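Local coordinates for protein putative SnoaL-like polyketide cyclase (Shewanella denitrificans, PDB 3LZA) that is of unconfirmed function but has a SnoaL-like domain of the NTF2 clan and may act as a polyketide cyclase, at residues A[101-106]-A[137-141]. Sequence-based numbering, arbitrary orientation.
Sequences KIIDIA and QLQSQ
Gln137 and Gln141, four residues apart at the C-terminal end of the chain, pair their side-chain amides with the backbone of Asp104 and Ala106, a contact of helix end and chain terminus with a strand, near the beginning of strand 102-115 in the NTF2-like sheet. It is a worked example of side-chain amides pairing with the backbone of a strand much as a neighbouring strand would: Ile103 and Ile105 make backbone bonds to Gly91 and Leu89 of strand 80-93, while Asp104 and Ala106 face the other way and meet the amides. Gln141 OE1 accepts from Asp104 N at 3.0 Å, in the carbonyl plane and on a lone pair, while its NE2 returns a bond of 2.9 Å to Asp104 O, reaching it from above the carbonyl plane (40° out). Gln137 makes the equivalent pair with Ala106, more nearly in plane on the donor side: OE1 takes Ala106 N at 2.8 Å on a lone pair, and NE2 gives to Ala106 O with a straighter N-H...O angle of 160°. Both side chains are extended beyond CG, which brings the amide of Gln137 from the last turn of the helix, and that of Gln141 from the chain terminus, up to the strand. One water bridges Ile102 O and Gln141 OE1. Beneath this polar row Leu138 CD2 packs against CG2 of both Ile103, at 3.8 Å, and Ile105. The carboxylate of Asp104 is engaged by His88 and Arg90. At the chain end Lys101 NZ makes a salt bridge of 3.1 Å, weak as a hydrogen bond, to Gln141 OXT, and Lys98 binds the other carboxylate oxygen. Thus two strand residues have both N-H and C=O satisfied by side chains, and the amides, gripped at both ends, have their flip orientation fixed, while the lysines probably offset the terminal negative charge.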
ATOM      1  N   LYS A 101      19.853  -9.143 -24.096  1.00  8.24           N
ATOM      2  CA  LYS A 101      20.406  -8.403 -22.957  1.00  9.13           C
ATOM      3  C   LYS A 101      19.912  -9.002 -21.650  1.00  8.12           C
ATOM      4  O   LYS A 101      18.847  -9.595 -21.605  1.00  8.09           O
ATOM      5  CB  LYS A 101      19.968  -6.931 -22.982  1.00  9.76           C
ATOM      6  CG  LYS A 101      20.423  -6.115 -24.183  1.00 13.08           C
ATOM      7  CD  LYS A 101      19.735  -4.735 -24.199  1.00 16.61           C
ATOM      8  CE  LYS A 101      20.402  -3.774 -25.206  1.00 17.59           C
ATOM      9  NZ  LYS A 101      19.441  -2.753 -25.739  1.00 17.94           N
ATOM     10  N   ILE A 102      20.716  -8.839 -20.602  1.00  7.72           N
ATOM     11  CA  ILE A 102      20.344  -9.160 -19.256  1.00  7.19           C
ATOM     12  C   ILE A 102      19.943  -7.814 -18.630  1.00  7.16           C
ATOM     13  O   ILE A 102      20.771  -6.889 -18.521  1.00  7.85           O
ATOM     14  CB  ILE A 102      21.530  -9.763 -18.468  1.00  7.59           C
ATOM     15  CG1 ILE A 102      22.067 -11.011 -19.183  1.00  7.66           C
ATOM     16  CG2 ILE A 102      21.115 -10.029 -16.981  1.00  5.93           C
ATOM     17  CD1 ILE A 102      21.031 -12.208 -19.105  1.00  9.09           C
ATOM     18  N   ILE A 103      18.679  -7.687 -18.256  1.00  7.45           N
ATOM     19  CA  ILE A 103      18.191  -6.440 -17.675  1.00  7.19           C
ATOM     20  C   ILE A 103      18.349  -6.505 -16.178  1.00  7.53           C
ATOM     21  O   ILE A 103      18.464  -7.587 -15.618  1.00  7.66           O
ATOM     22  CB  ILE A 103      16.744  -6.053 -18.102  1.00  7.20           C
ATOM     23  CG1 ILE A 103      15.721  -7.125 -17.829  1.00  8.01           C
ATOM     24  CG2 ILE A 103      16.707  -5.744 -19.599  1.00  8.53           C
ATOM     25  CD1 ILE A 103      15.258  -7.215 -16.370  1.00  8.17           C
ATOM     26  N   ASP A 104      18.384  -5.344 -15.547  1.00  7.04           N
ATOM     27  CA  ASP A 104      18.500  -5.274 -14.089  1.00  7.71           C
ATOM     28  C   ASP A 104      17.642  -4.094 -13.597  1.00  7.84           C
ATOM     29  O   ASP A 104      17.899  -2.937 -13.962  1.00  7.73           O
ATOM     30  CB  ASP A 104      20.003  -5.067 -13.750  1.00  8.88           C
ATOM     31  CG  ASP A 104      20.354  -5.449 -12.278  1.00  8.67           C
ATOM     32  OD1 ASP A 104      20.031  -4.669 -11.358  1.00 11.59           O
ATOM     33  OD2 ASP A 104      21.018  -6.482 -12.037  1.00 13.15           O
ATOM     34  N   ILE A 105      16.654  -4.363 -12.759  1.00  8.12           N
ATOM     35  CA  ILE A 105      15.689  -3.328 -12.365  1.00  8.07           C
ATOM     36  C   ILE A 105      15.416  -3.398 -10.867  1.00  9.32           C
ATOM     37  O   ILE A 105      15.569  -4.456 -10.251  1.00 10.31           O
ATOM     38  CB  ILE A 105      14.357  -3.431 -13.148  1.00  9.01           C
ATOM     39  CG1 ILE A 105      13.767  -4.842 -13.038  1.00  8.41           C
ATOM     40  CG2 ILE A 105      14.566  -2.969 -14.599  1.00 10.14           C
ATOM     41  CD1 ILE A 105      12.513  -5.159 -13.914  1.00 11.31           C
ATOM     42  N   ALA A 106      15.070  -2.247 -10.279  1.00  9.28           N
ATOM     43  CA  ALA A 106      14.790  -2.148  -8.840  1.00  8.43           C
ATOM     44  C   ALA A 106      13.527  -1.326  -8.785  1.00 10.80           C
ATOM     45  O   ALA A 106      13.590  -0.125  -9.043  1.00 12.79           O
ATOM     46  CB  ALA A 106      15.922  -1.449  -8.088  1.00  9.78           C
ATOM     47  N   GLN A 137      14.073   2.951 -15.967  1.00 11.28           N
ATOM     48  CA  GLN A 137      15.276   2.105 -15.905  1.00 11.90           C
ATOM     49  C   GLN A 137      15.490   1.292 -17.190  1.00 12.11           C
ATOM     50  O   GLN A 137      16.598   1.275 -17.758  1.00 13.48           O
ATOM     51  CB  GLN A 137      15.221   1.167 -14.675  1.00 11.62           C
ATOM     52  CG  GLN A 137      15.473   1.817 -13.304  1.00 12.62           C
ATOM     53  CD  GLN A 137      15.180   0.899 -12.152  1.00 15.97           C
ATOM     54  OE1 GLN A 137      15.345  -0.305 -12.265  1.00 18.46           O
ATOM     55  NE2 GLN A 137      14.736   1.460 -11.005  1.00 19.06           N
ATOM     56  N   LEU A 138      14.445   0.627 -17.661  1.00 11.96           N
ATOM     57  CA  LEU A 138      14.524  -0.104 -18.936  1.00 12.21           C
ATOM     58  C   LEU A 138      14.864   0.757 -20.161  1.00 12.75           C
ATOM     59  O   LEU A 138      15.577   0.283 -21.053  1.00 12.59           O
ATOM     60  CB  LEU A 138      13.243  -0.927 -19.180  1.00 11.36           C
ATOM     61  CG  LEU A 138      12.977  -2.128 -18.280  1.00 11.03           C
ATOM     62  CD1 LEU A 138      11.653  -2.734 -18.533  1.00  9.48           C
ATOM     63  CD2 LEU A 138      14.065  -3.201 -18.491  1.00 10.79           C
ATOM     64  N   GLN A 139      14.405   2.022 -20.221  1.00 13.37           N
ATOM     65  CA  GLN A 139      14.755   2.920 -21.353  1.00 15.48           C
ATOM     66  C   GLN A 139      16.262   3.154 -21.480  1.00 15.90           C
ATOM     67  O   GLN A 139      16.748   3.378 -22.579  1.00 16.02           O
ATOM     68  CB  GLN A 139      14.063   4.279 -21.232  1.00 15.68           C
ATOM     69  CG  GLN A 139      12.591   4.260 -21.517  1.00 18.25           C
ATOM     70  CD  GLN A 139      11.909   5.576 -21.144  1.00 21.77           C
ATOM     71  OE1 GLN A 139      12.461   6.662 -21.345  1.00 23.62           O
ATOM     72  NE2 GLN A 139      10.714   5.473 -20.571  1.00 25.00           N
ATOM     73  N   SER A 140      16.981   3.139 -20.351  1.00 16.66           N
ATOM     74  CA  SER A 140      18.443   3.308 -20.330  1.00 17.52           C
ATOM     75  C   SER A 140      19.228   2.020 -20.628  1.00 18.31           C
ATOM     76  O   SER A 140      20.455   2.068 -20.826  1.00 19.23           O
ATOM     77  CB  SER A 140      18.908   3.898 -18.979  1.00 18.25           C
ATOM     78  OG  SER A 140      18.749   3.008 -17.858  1.00 17.64           O
ATOM     79  N   GLN A 141      18.532   0.882 -20.689  1.00 17.37           N
ATOM     80  CA  GLN A 141      19.175  -0.399 -20.956  1.00 17.26           C
ATOM     81  C   GLN A 141      18.918  -0.885 -22.386  1.00 17.58           C
ATOM     82  O   GLN A 141      18.131  -0.304 -23.151  1.00 17.48           O
ATOM     83  CB  GLN A 141      18.728  -1.438 -19.922  1.00 16.60           C
ATOM     84  CG  GLN A 141      19.091  -1.054 -18.484  1.00 15.18           C
ATOM     85  CD  GLN A 141      18.567  -2.035 -17.464  1.00 14.34           C
ATOM     86  OE1 GLN A 141      18.784  -3.244 -17.584  1.00 11.16           O
ATOM     87  NE2 GLN A 141      17.862  -1.531 -16.459  1.00 11.81           N
ATOM     88  OXT GLN A 141      19.529  -1.867 -22.817  1.00 17.85           O
TER
HETATM   89  O   HOH W   1      20.923  -4.136 -18.920  1.00 14.57           O
HETATM   90  O   HOH W   2      18.585  -0.370 -12.934  1.00 25.71           O